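Local coordinates for protein short-chain type dehydrogenase/reductase (Mycobacterium ulcerans, PDB 3SVT) that probably works as an NAD-dependent oxidoreductase of the short-chain dehydrogenase/reductase family, at residues K25-G30 against N232-L237; A84-A87 against R91-G94; N190-G195 against E228-M233. One frame throughout, in Å; residues are numbered along the deposited sequence.

Overall arrangement
Followed from the N terminus, the chain forms helix 22-33 after strand 13-17, and residues 25-30 of that helix find their partner only after some 200 residues, when helix 227-238 closes the long loop of contact 1. Nested inside that loop, contact 2 is a short local closure, folding the link before strand 94-97 against the end of helix 75-89. Contact 3 comes later in series and ends on the same helix as contact 1. The two share N232 and M233 and touch, their centres about 8 Å apart, whereas contact 2 touches neither. Within this Rossmann-type fold, contact 1 joins helix to helix, contact 2 a helix to the loop that follows it, and contact 3 strand 187-198 to helix 227-238.

Contact 1: residues K25-G30 against N232-L237; sequences KGVAAG and NMAMFL
The thioether of M235 lies over one face of the G30 carbonyl, with SD 3.7 Å from G30 C and the terminal CE 3.6 Å from G30 O. A second flat group, the ring of F236, takes no part here and stacks on F236 of a second subunit. M235 reaches its place through an extended middle, after which a bend at chi3 (62°) turns CE over the carbonyl, on the same face as SD. Because G30 has no side chain, the sulfur can settle directly against its backbone, 3.7 Å from G30 CA to M235 SD. A turn before G30 on helix 22-33, V27 meets A234, the neighbour of M235, more loosely, V27 CG2 lying 4.3 Å from A234 CB, and the same methyl also packs against the backbone of A231. No hydrogen bond spans the interface; van der Waals packing, including the thioether on the peptide, carries it. F9 adds a further contact to M235. Two helices packed on one face of a parallel sheet, the first following the glycine-rich turn after strand 13-17, are characteristic of the Rossmann-type fold of short-chain dehydrogenases.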
ATOM      1  N   LYS B  25      24.167  11.142 -13.456  1.00 30.81           N
ATOM      2  CA  LYS B  25      25.357  10.938 -14.297  1.00 32.32           C
ATOM      3  C   LYS B  25      25.459   9.480 -14.771  1.00 32.54           C
ATOM      4  O   LYS B  25      25.749   9.206 -15.950  1.00 32.30           O
ATOM      5  CB  LYS B  25      26.616  11.344 -13.519  1.00 33.88           C
ATOM      6  CG  LYS B  25      27.943  11.306 -14.256  1.00 36.25           C
ATOM      7  CD  LYS B  25      29.046  11.808 -13.283  1.00 38.05           C
ATOM      8  CE  LYS B  25      30.455  11.648 -13.796  1.00 40.61           C
ATOM      9  NZ  LYS B  25      31.465  11.963 -12.704  1.00 42.51           N
ATOM     10  N   GLY B  26      25.192   8.554 -13.853  1.00 32.60           N
ATOM     11  CA  GLY B  26      25.169   7.130 -14.187  1.00 32.85           C
ATOM     12  C   GLY B  26      24.095   6.777 -15.204  1.00 31.77           C
ATOM     13  O   GLY B  26      24.306   5.949 -16.074  1.00 31.36           O
ATOM     14  N   VAL B  27      22.926   7.392 -15.082  1.00 30.46           N
ATOM     15  CA  VAL B  27      21.854   7.111 -16.010  1.00 29.95           C
ATOM     16  C   VAL B  27      22.213   7.627 -17.416  1.00 30.23           C
ATOM     17  O   VAL B  27      22.007   6.938 -18.426  1.00 29.92           O
ATOM     18  CB  VAL B  27      20.506   7.729 -15.524  1.00 29.68           C
ATOM     19  CG1 VAL B  27      19.489   7.665 -16.632  1.00 29.06           C
ATOM     20  CG2 VAL B  27      19.996   7.018 -14.244  1.00 27.78           C
ATOM     21  N   ALA B  28      22.756   8.846 -17.447  1.00 29.46           N
ATOM     22  CA  ALA B  28      23.232   9.473 -18.658  1.00 29.84           C
ATOM     23  C   ALA B  28      24.362   8.647 -19.301  1.00 31.04           C
ATOM     24  O   ALA B  28      24.376   8.426 -20.516  1.00 30.71           O
ATOM     25  CB  ALA B  28      23.722  10.911 -18.340  1.00 29.40           C
ATOM     26  N   ALA B  29      25.278   8.173 -18.464  1.00 31.75           N
ATOM     27  CA  ALA B  29      26.378   7.338 -18.928  1.00 33.50           C
ATOM     28  C   ALA B  29      25.835   6.107 -19.634  1.00 33.89           C
ATOM     29  O   ALA B  29      26.240   5.788 -20.758  1.00 35.25           O
ATOM     30  CB  ALA B  29      27.261   6.915 -17.761  1.00 33.42           C
ATOM     31  N   GLY B  30      24.935   5.403 -18.949  1.00 33.47           N
ATOM     32  CA  GLY B  30      24.287   4.223 -19.502  1.00 33.79           C
ATOM     33  C   GLY B  30      23.655   4.432 -20.863  1.00 33.55           C
ATOM     34  O   GLY B  30      23.845   3.635 -21.787  1.00 34.97           O
ATOM     35  N   ASN B 232      20.234   0.803 -14.289  1.00 24.73           N
ATOM     36  CA  ASN B 232      19.695  -0.396 -14.942  1.00 25.03           C
ATOM     37  C   ASN B 232      18.140  -0.420 -14.936  1.00 24.80           C
ATOM     38  O   ASN B 232      17.502  -0.717 -15.946  1.00 24.38           O
ATOM     39  CB  ASN B 232      20.194  -1.655 -14.219  1.00 24.64           C
ATOM     40  CG  ASN B 232      21.678  -1.977 -14.464  1.00 26.38           C
ATOM     41  OD1 ASN B 232      22.270  -1.611 -15.481  1.00 25.60           O
ATOM     42  ND2 ASN B 232      22.264  -2.718 -13.522  1.00 22.02           N
ATOM     43  N   MET B 233      17.548  -0.108 -13.785  1.00 24.56           N
ATOM     44  CA  MET B 233      16.085  -0.046 -13.661  1.00 24.61           C
ATOM     45  C   MET B 233      15.515   1.071 -14.518  1.00 25.60           C
ATOM     46  O   MET B 233      14.469   0.890 -15.139  1.00 24.88           O
ATOM     47  CB  MET B 233      15.652   0.180 -12.207  1.00 24.25           C
ATOM     48  CG  MET B 233      14.140   0.222 -12.001  1.00 25.22           C
ATOM     49  SD  MET B 233      13.297  -1.338 -12.306  1.00 28.27           S
ATOM     50  CE  MET B 233      13.736  -2.176 -10.772  1.00 25.59           C
ATOM     51  N   ALA B 234      16.182   2.225 -14.519  1.00 25.72           N
ATOM     52  CA  ALA B 234      15.685   3.339 -15.308  1.00 26.13           C
ATOM     53  C   ALA B 234      15.705   2.991 -16.782  1.00 26.05           C
ATOM     54  O   ALA B 234      14.737   3.220 -17.491  1.00 25.72           O
ATOM     55  CB  ALA B 234      16.475   4.618 -15.030  1.00 26.12           C
ATOM     56  N   MET B 235      16.818   2.420 -17.235  1.00 25.93           N
ATOM     57  CA  MET B 235      16.952   2.057 -18.642  1.00 25.87           C
ATOM     58  C   MET B 235      15.934   0.996 -19.035  1.00 25.32           C
ATOM     59  O   MET B 235      15.311   1.068 -20.103  1.00 24.97           O
ATOM     60  CB  MET B 235      18.391   1.610 -18.961  1.00 26.31           C
ATOM     61  CG  MET B 235      19.422   2.747 -18.866  1.00 27.56           C
ATOM     62  SD  MET B 235      21.142   2.263 -19.144  1.00 32.08           S
ATOM     63  CE  MET B 235      21.000   1.676 -20.805  1.00 31.73           C
ATOM     64  N   PHE B 236      15.744   0.004 -18.179  1.00 24.47           N
ATOM     65  CA  PHE B 236      14.687  -0.973 -18.436  1.00 24.73           C
ATOM     66  C   PHE B 236      13.328  -0.295 -18.560  1.00 24.30           C
ATOM     67  O   PHE B 236      12.602  -0.548 -19.514  1.00 24.22           O
ATOM     68  CB  PHE B 236      14.630  -2.040 -17.346  1.00 24.67           C
ATOM     69  CG  PHE B 236      13.445  -2.965 -17.481  1.00 26.63           C
ATOM     70  CD1 PHE B 236      13.377  -3.881 -18.510  1.00 26.67           C
ATOM     71  CD2 PHE B 236      12.379  -2.886 -16.600  1.00 29.44           C
ATOM     72  CE1 PHE B 236      12.285  -4.698 -18.662  1.00 25.80           C
ATOM     73  CE2 PHE B 236      11.285  -3.724 -16.756  1.00 29.28           C
ATOM     74  CZ  PHE B 236      11.257  -4.621 -17.798  1.00 26.30           C
ATOM     75  N   LEU B 237      12.992   0.593 -17.626  1.00 23.43           N
ATOM     76  CA  LEU B 237      11.690   1.262 -17.720  1.00 22.93           C
ATOM     77  C   LEU B 237      11.564   2.216 -18.939  1.00 23.04           C
ATOM     78  O   LEU B 237      10.464   2.431 -19.416  1.00 21.66           O
ATOM     79  CB  LEU B 237      11.364   2.021 -16.463  1.00 22.57           C
ATOM     80  CG  LEU B 237      11.099   1.215 -15.205  1.00 23.90           C
ATOM     81  CD1 LEU B 237      11.034   2.173 -14.029  1.00 22.27           C
ATOM     82  CD2 LEU B 237       9.799   0.373 -15.328  1.00 21.43           C
TER

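Contact 2: residues A84-A87 against R91-G94; sequences AVTA and RLHG
Apolar contact is made by V85 and L92. The CD1 branch of L92 faces both methyls of V85, at 3.8 Å from V85 CG1 and 4.0 Å from V85 CG2, and the two side chains cross at about a right angle. V85 carries CG1 in the crowded position between its backbone N and carbonyl carbon (chi1 66°), which presents the pair of methyls together to the leucine. Beside them, T86 meets the stem of the same residue: T86 OG1 lies 3.8 Å from L92 CB. That hydroxyl is no partner for the leucine in a polar sense, since its hydrogen bond goes to V82 O one turn back along the helix.

Segment 91-94 closes the helix-to-strand turn of the beta-alpha-beta crossover from strand 64-69 to strand 94-97. Helix 75-89 packs on a face of the sheet between these two strands, over strands 13-17 and 37-42, and the chain then reverses to enter strand 94-97, parallel to strand 13-17; V85 accordingly also rests on T13 and M39, and L92 on L15.

Polar contact is indirect. T86 O and R91 N approach to 3.3 Å, but the angle is too poor for a hydrogen bond. Water 1 bridges the backbones instead, with hydrogen bonds to V85 O at 3.0 Å and R91 O at 2.9 Å; acceptors outnumber its two protons, so the two bonds need not both be made at once. Within the loop, H93 NE2 sits 3.9 Å above the guanidinium plane of R91, displaced toward its rim, while H93 ND1 is hydrogen-bonded to T13 N.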
ATOM      1  N   ALA B  84      14.745  22.638 -26.159  1.00 35.24           N
ATOM      2  CA  ALA B  84      16.055  22.376 -26.748  1.00 35.80           C
ATOM      3  C   ALA B  84      16.286  20.898 -26.985  1.00 35.52           C
ATOM      4  O   ALA B  84      16.730  20.510 -28.040  1.00 35.57           O
ATOM      5  CB  ALA B  84      17.132  22.918 -25.852  1.00 36.13           C
ATOM      6  N   VAL B  85      15.980  20.055 -26.003  1.00 34.61           N
ATOM      7  CA  VAL B  85      16.222  18.638 -26.212  1.00 33.99           C
ATOM      8  C   VAL B  85      15.322  18.051 -27.299  1.00 34.33           C
ATOM      9  O   VAL B  85      15.726  17.178 -28.023  1.00 34.53           O
ATOM     10  CB  VAL B  85      16.143  17.818 -24.942  1.00 33.20           C
ATOM     11  CG1 VAL B  85      14.730  17.800 -24.365  1.00 32.08           C
ATOM     12  CG2 VAL B  85      16.627  16.401 -25.252  1.00 33.50           C
ATOM     13  N   THR B  86      14.101  18.553 -27.400  1.00 34.72           N
ATOM     14  CA  THR B  86      13.148  18.098 -28.388  1.00 34.96           C
ATOM     15  C   THR B  86      13.497  18.578 -29.806  1.00 36.65           C
ATOM     16  O   THR B  86      13.353  17.846 -30.787  1.00 37.02           O
ATOM     17  CB  THR B  86      11.755  18.608 -28.005  1.00 35.31           C
ATOM     18  OG1 THR B  86      11.467  18.215 -26.652  1.00 33.93           O
ATOM     19  CG2 THR B  86      10.701  18.061 -28.958  1.00 33.52           C
ATOM     20  N   ALA B  87      13.946  19.824 -29.891  1.00 37.10           N
ATOM     21  CA  ALA B  87      14.364  20.428 -31.148  1.00 38.62           C
ATOM     22  C   ALA B  87      15.634  19.766 -31.694  1.00 39.02           C
ATOM     23  O   ALA B  87      15.909  19.847 -32.898  1.00 39.93           O
ATOM     24  CB  ALA B  87      14.580  21.926 -30.964  1.00 38.92           C
ATOM     25  N   ARG B  91      12.207  14.825 -31.664  1.00 36.48           N
ATOM     26  CA  ARG B  91      11.385  14.013 -30.778  1.00 35.69           C
ATOM     27  C   ARG B  91      12.084  13.760 -29.461  1.00 33.69           C
ATOM     28  O   ARG B  91      13.288  13.608 -29.439  1.00 33.77           O
ATOM     29  CB  ARG B  91      11.053  12.676 -31.438  1.00 37.03           C
ATOM     30  CG  ARG B  91       9.782  12.044 -30.882  1.00 38.11           C
ATOM     31  CD  ARG B  91       9.401  10.745 -31.590  1.00 41.46           C
ATOM     32  NE  ARG B  91       8.657   9.836 -30.712  1.00 42.71           N
ATOM     33  CZ  ARG B  91       8.195   8.637 -31.069  1.00 46.10           C
ATOM     34  NH1 ARG B  91       8.359   8.189 -32.313  1.00 47.95           N
ATOM     35  NH2 ARG B  91       7.544   7.890 -30.182  1.00 45.80           N
ATOM     36  N   LEU B  92      11.324  13.715 -28.369  1.00 32.08           N
ATOM     37  CA  LEU B  92      11.860  13.407 -27.038  1.00 30.77           C
ATOM     38  C   LEU B  92      11.284  12.062 -26.631  1.00 30.28           C
ATOM     39  O   LEU B  92      10.077  11.934 -26.441  1.00 30.52           O
ATOM     40  CB  LEU B  92      11.507  14.490 -26.010  1.00 29.47           C
ATOM     41  CG  LEU B  92      11.902  14.213 -24.547  1.00 29.74           C
ATOM     42  CD1 LEU B  92      13.416  14.191 -24.367  1.00 24.79           C
ATOM     43  CD2 LEU B  92      11.287  15.238 -23.616  1.00 29.10           C
ATOM     44  N   HIS B  93      12.154  11.061 -26.528  1.00 30.13           N
ATOM     45  CA  HIS B  93      11.745   9.688 -26.265  1.00 30.12           C
ATOM     46  C   HIS B  93      11.532   9.420 -24.781  1.00 28.83           C
ATOM     47  O   HIS B  93      10.798   8.513 -24.406  1.00 29.43           O
ATOM     48  CB  HIS B  93      12.769   8.715 -26.841  1.00 31.14           C
ATOM     49  CG  HIS B  93      12.772   8.697 -28.332  1.00 32.60           C
ATOM     50  ND1 HIS B  93      13.525   9.572 -29.086  1.00 33.38           N
ATOM     51  CD2 HIS B  93      12.038   7.973 -29.212  1.00 33.70           C
ATOM     52  CE1 HIS B  93      13.297   9.348 -30.370  1.00 34.29           C
ATOM     53  NE2 HIS B  93      12.397   8.384 -30.471  1.00 34.45           N
ATOM     54  N   GLY B  94      12.176  10.181 -23.923  1.00 27.87           N
ATOM     55  CA  GLY B  94      11.986   9.916 -22.509  1.00 27.10           C
ATOM     56  C   GLY B  94      12.728  10.852 -21.607  1.00 25.94           C
ATOM     57  O   GLY B  94      13.516  11.676 -22.063  1.00 25.98           O
TER
HETATM   58  O   HOH W   1      15.275  15.432 -30.379  1.00 25.74           O

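Contact 3: residues N190-G195 against E228-M233; sequences NSIRPG and EDVANM
I192 and V230 contribute the most buried surface to this junction of strand and helix, and M233 comes third. The isoleucine works with both of its branches. Its longer one, with CG1 anti to the carbonyl carbon (chi1 -57°), runs out toward the helix and sets CD1 against the stem of M233, 3.6 Å from M233 CG and 4.0 Å from M233 CB. Its shorter branch turns to the preceding helical turn, where I192 CG2 lies 4.2 Å from V230 CG1. V230 is thereby shared between two residues of the strand, for its other methyl, CG2, packs at 3.9 Å against CB of the P194 ring. The chain of M233 bends twice, carrying SD away from the isoleucine; its side chain also touches I250 and V252 and F236 of a second subunit.

Only apolar groups meet across this buried interface, while polar groups find partners beyond the contact: R193, directed away from the helix, forms a salt bridge with D172, and D229 forms one with R223. The Pro-Gly pair P194-G195, reached through the strand's Asn-Ser-Ile-Arg run, is consistent with the Pro-Gly motif found at this strand in classical short-chain dehydrogenases.

The axes of strand 190-194 and helix 228-233 run nearly antiparallel (166°), 9.8 Å apart at closest, as in the crossover connections of alpha/beta folds, and helix 227-238 lies over the parallel sheet where strand 187-198 is flanked by strands 144-149 and 249-252, with I149 beneath V230.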
ATOM      1  N   ASN B 190       6.541   6.254 -14.424  1.00 22.34           N
ATOM      2  CA  ASN B 190       6.863   5.360 -13.322  1.00 21.84           C
ATOM      3  C   ASN B 190       7.827   6.038 -12.351  1.00 22.60           C
ATOM      4  O   ASN B 190       8.531   6.989 -12.720  1.00 23.65           O
ATOM      5  CB  ASN B 190       7.502   4.048 -13.837  1.00 22.13           C
ATOM      6  CG  ASN B 190       6.578   3.230 -14.730  1.00 21.15           C
ATOM      7  OD1 ASN B 190       5.653   2.602 -14.245  1.00 22.25           O
ATOM      8  ND2 ASN B 190       6.855   3.206 -16.033  1.00 19.63           N
ATOM      9  N   SER B 191       7.864   5.540 -11.116  1.00 22.23           N
ATOM     10  CA  SER B 191       8.807   6.016 -10.097  1.00 22.06           C
ATOM     11  C   SER B 191       9.751   4.884  -9.662  1.00 21.57           C
ATOM     12  O   SER B 191       9.344   3.733  -9.522  1.00 21.67           O
ATOM     13  CB  SER B 191       8.077   6.570  -8.878  1.00 22.53           C
ATOM     14  OG  SER B 191       9.009   6.846  -7.842  1.00 24.56           O
ATOM     15  N   ILE B 192      11.018   5.238  -9.454  1.00 21.61           N
ATOM     16  CA  ILE B 192      11.976   4.401  -8.784  1.00 21.00           C
ATOM     17  C   ILE B 192      12.310   4.981  -7.397  1.00 22.75           C
ATOM     18  O   ILE B 192      12.674   6.155  -7.306  1.00 22.88           O
ATOM     19  CB  ILE B 192      13.289   4.273  -9.597  1.00 21.37           C
ATOM     20  CG1 ILE B 192      13.003   3.726 -11.010  1.00 21.56           C
ATOM     21  CG2 ILE B 192      14.293   3.398  -8.868  1.00 20.40           C
ATOM     22  CD1 ILE B 192      14.159   3.859 -11.941  1.00 20.65           C
ATOM     23  N   ARG B 193      12.246   4.152  -6.348  1.00 21.73           N
ATOM     24  CA  ARG B 193      12.683   4.551  -5.000  1.00 23.98           C
ATOM     25  C   ARG B 193      13.967   3.816  -4.603  1.00 24.13           C
ATOM     26  O   ARG B 193      13.883   2.684  -4.128  1.00 24.85           O
ATOM     27  CB  ARG B 193      11.616   4.164  -3.977  1.00 23.55           C
ATOM     28  CG  ARG B 193      10.306   4.979  -4.030  1.00 25.34           C
ATOM     29  CD  ARG B 193       9.336   4.254  -3.092  1.00 27.70           C
ATOM     30  NE  ARG B 193       8.085   4.917  -2.821  1.00 32.26           N
ATOM     31  CZ  ARG B 193       6.968   4.276  -2.444  1.00 34.25           C
ATOM     32  NH1 ARG B 193       6.903   2.946  -2.353  1.00 36.32           N
ATOM     33  NH2 ARG B 193       5.898   4.977  -2.201  1.00 36.20           N
ATOM     34  N   PRO B 194      15.139   4.429  -4.811  1.00 23.69           N
ATOM     35  CA  PRO B 194      16.380   3.814  -4.386  1.00 23.67           C
ATOM     36  C   PRO B 194      16.537   3.787  -2.875  1.00 24.25           C
ATOM     37  O   PRO B 194      16.033   4.674  -2.184  1.00 24.43           O
ATOM     38  CB  PRO B 194      17.466   4.713  -4.991  1.00 24.29           C
ATOM     39  CG  PRO B 194      16.793   5.749  -5.772  1.00 24.36           C
ATOM     40  CD  PRO B 194      15.345   5.697  -5.529  1.00 24.39           C
ATOM     41  N   GLY B 195      17.239   2.783  -2.367  1.00 23.88           N
ATOM     42  CA  GLY B 195      17.585   2.731  -0.952  1.00 24.74           C
ATOM     43  C   GLY B 195      18.923   3.444  -0.749  1.00 25.67           C
ATOM     44  O   GLY B 195      19.159   4.520  -1.287  1.00 25.41           O
ATOM     45  N   GLU B 228      24.792   2.063 -10.673  1.00 25.62           N
ATOM     46  CA  GLU B 228      24.424   1.191 -11.789  1.00 25.71           C
ATOM     47  C   GLU B 228      23.129   0.438 -11.522  1.00 24.75           C
ATOM     48  O   GLU B 228      22.369   0.187 -12.450  1.00 24.97           O
ATOM     49  CB  GLU B 228      25.549   0.203 -12.088  1.00 27.83           C
ATOM     50  CG  GLU B 228      26.891   0.870 -12.379  1.00 31.99           C
ATOM     51  CD  GLU B 228      27.556   1.504 -11.140  1.00 34.77           C
ATOM     52  OE1 GLU B 228      27.651   0.875 -10.072  1.00 37.75           O
ATOM     53  OE2 GLU B 228      27.972   2.661 -11.214  1.00 37.17           O
ATOM     54  N   ASP B 229      22.855   0.092 -10.263  1.00 23.98           N
ATOM     55  CA  ASP B 229      21.622  -0.599  -9.922  1.00 23.81           C
ATOM     56  C   ASP B 229      20.406   0.274 -10.325  1.00 24.21           C
ATOM     57  O   ASP B 229      19.416  -0.233 -10.871  1.00 24.30           O
ATOM     58  CB  ASP B 229      21.517  -0.920  -8.438  1.00 22.92           C
ATOM     59  CG  ASP B 229      22.633  -1.816  -7.914  1.00 25.01           C
ATOM     60  OD1 ASP B 229      23.062  -2.756  -8.634  1.00 25.15           O
ATOM     61  OD2 ASP B 229      23.046  -1.605  -6.729  1.00 22.82           O
ATOM     62  N   VAL B 230      20.470   1.574 -10.017  1.00 23.37           N
ATOM     63  CA  VAL B 230      19.352   2.465 -10.334  1.00 22.86           C
ATOM     64  C   VAL B 230      19.309   2.739 -11.857  1.00 23.04           C
ATOM     65  O   VAL B 230      18.239   2.762 -12.440  1.00 23.02           O
ATOM     66  CB  VAL B 230      19.438   3.787  -9.564  1.00 22.87           C
ATOM     67  CG1 VAL B 230      18.210   4.669  -9.892  1.00 23.15           C
ATOM     68  CG2 VAL B 230      19.574   3.523  -8.019  1.00 20.91           C
ATOM     69  N   ALA B 231      20.479   2.922 -12.471  1.00 23.54           N
ATOM     70  CA  ALA B 231      20.575   3.178 -13.919  1.00 24.50           C
ATOM     71  C   ALA B 231      19.965   2.035 -14.712  1.00 24.48           C
ATOM     72  O   ALA B 231      19.269   2.264 -15.680  1.00 25.90           O
ATOM     73  CB  ALA B 231      22.043   3.402 -14.337  1.00 24.46           C
ATOM     74  N   ASN B 232      20.234   0.803 -14.289  1.00 24.73           N
ATOM     75  CA  ASN B 232      19.695  -0.396 -14.942  1.00 25.03           C
ATOM     76  C   ASN B 232      18.140  -0.420 -14.936  1.00 24.80           C
ATOM     77  O   ASN B 232      17.502  -0.717 -15.946  1.00 24.38           O
ATOM     78  CB  ASN B 232      20.194  -1.655 -14.219  1.00 24.64           C
ATOM     79  CG  ASN B 232      21.678  -1.977 -14.464  1.00 26.38           C
ATOM     80  OD1 ASN B 232      22.270  -1.611 -15.481  1.00 25.60           O
ATOM     81  ND2 ASN B 232      22.264  -2.718 -13.522  1.00 22.02           N
ATOM     82  N   MET B 233      17.548  -0.108 -13.785  1.00 24.56           N
ATOM     83  CA  MET B 233      16.085  -0.046 -13.661  1.00 24.61           C
ATOM     84  C   MET B 233      15.515   1.071 -14.518  1.00 25.60           C
ATOM     85  O   MET B 233      14.469   0.890 -15.139  1.00 24.88           O
ATOM     86  CB  MET B 233      15.652   0.180 -12.207  1.00 24.25           C
ATOM     87  CG  MET B 233      14.140   0.222 -12.001  1.00 25.22           C
ATOM     88  SD  MET B 233      13.297  -1.338 -12.306  1.00 28.27           S
ATOM     89  CE  MET B 233      13.736  -2.176 -10.772  1.00 25.59           C
TER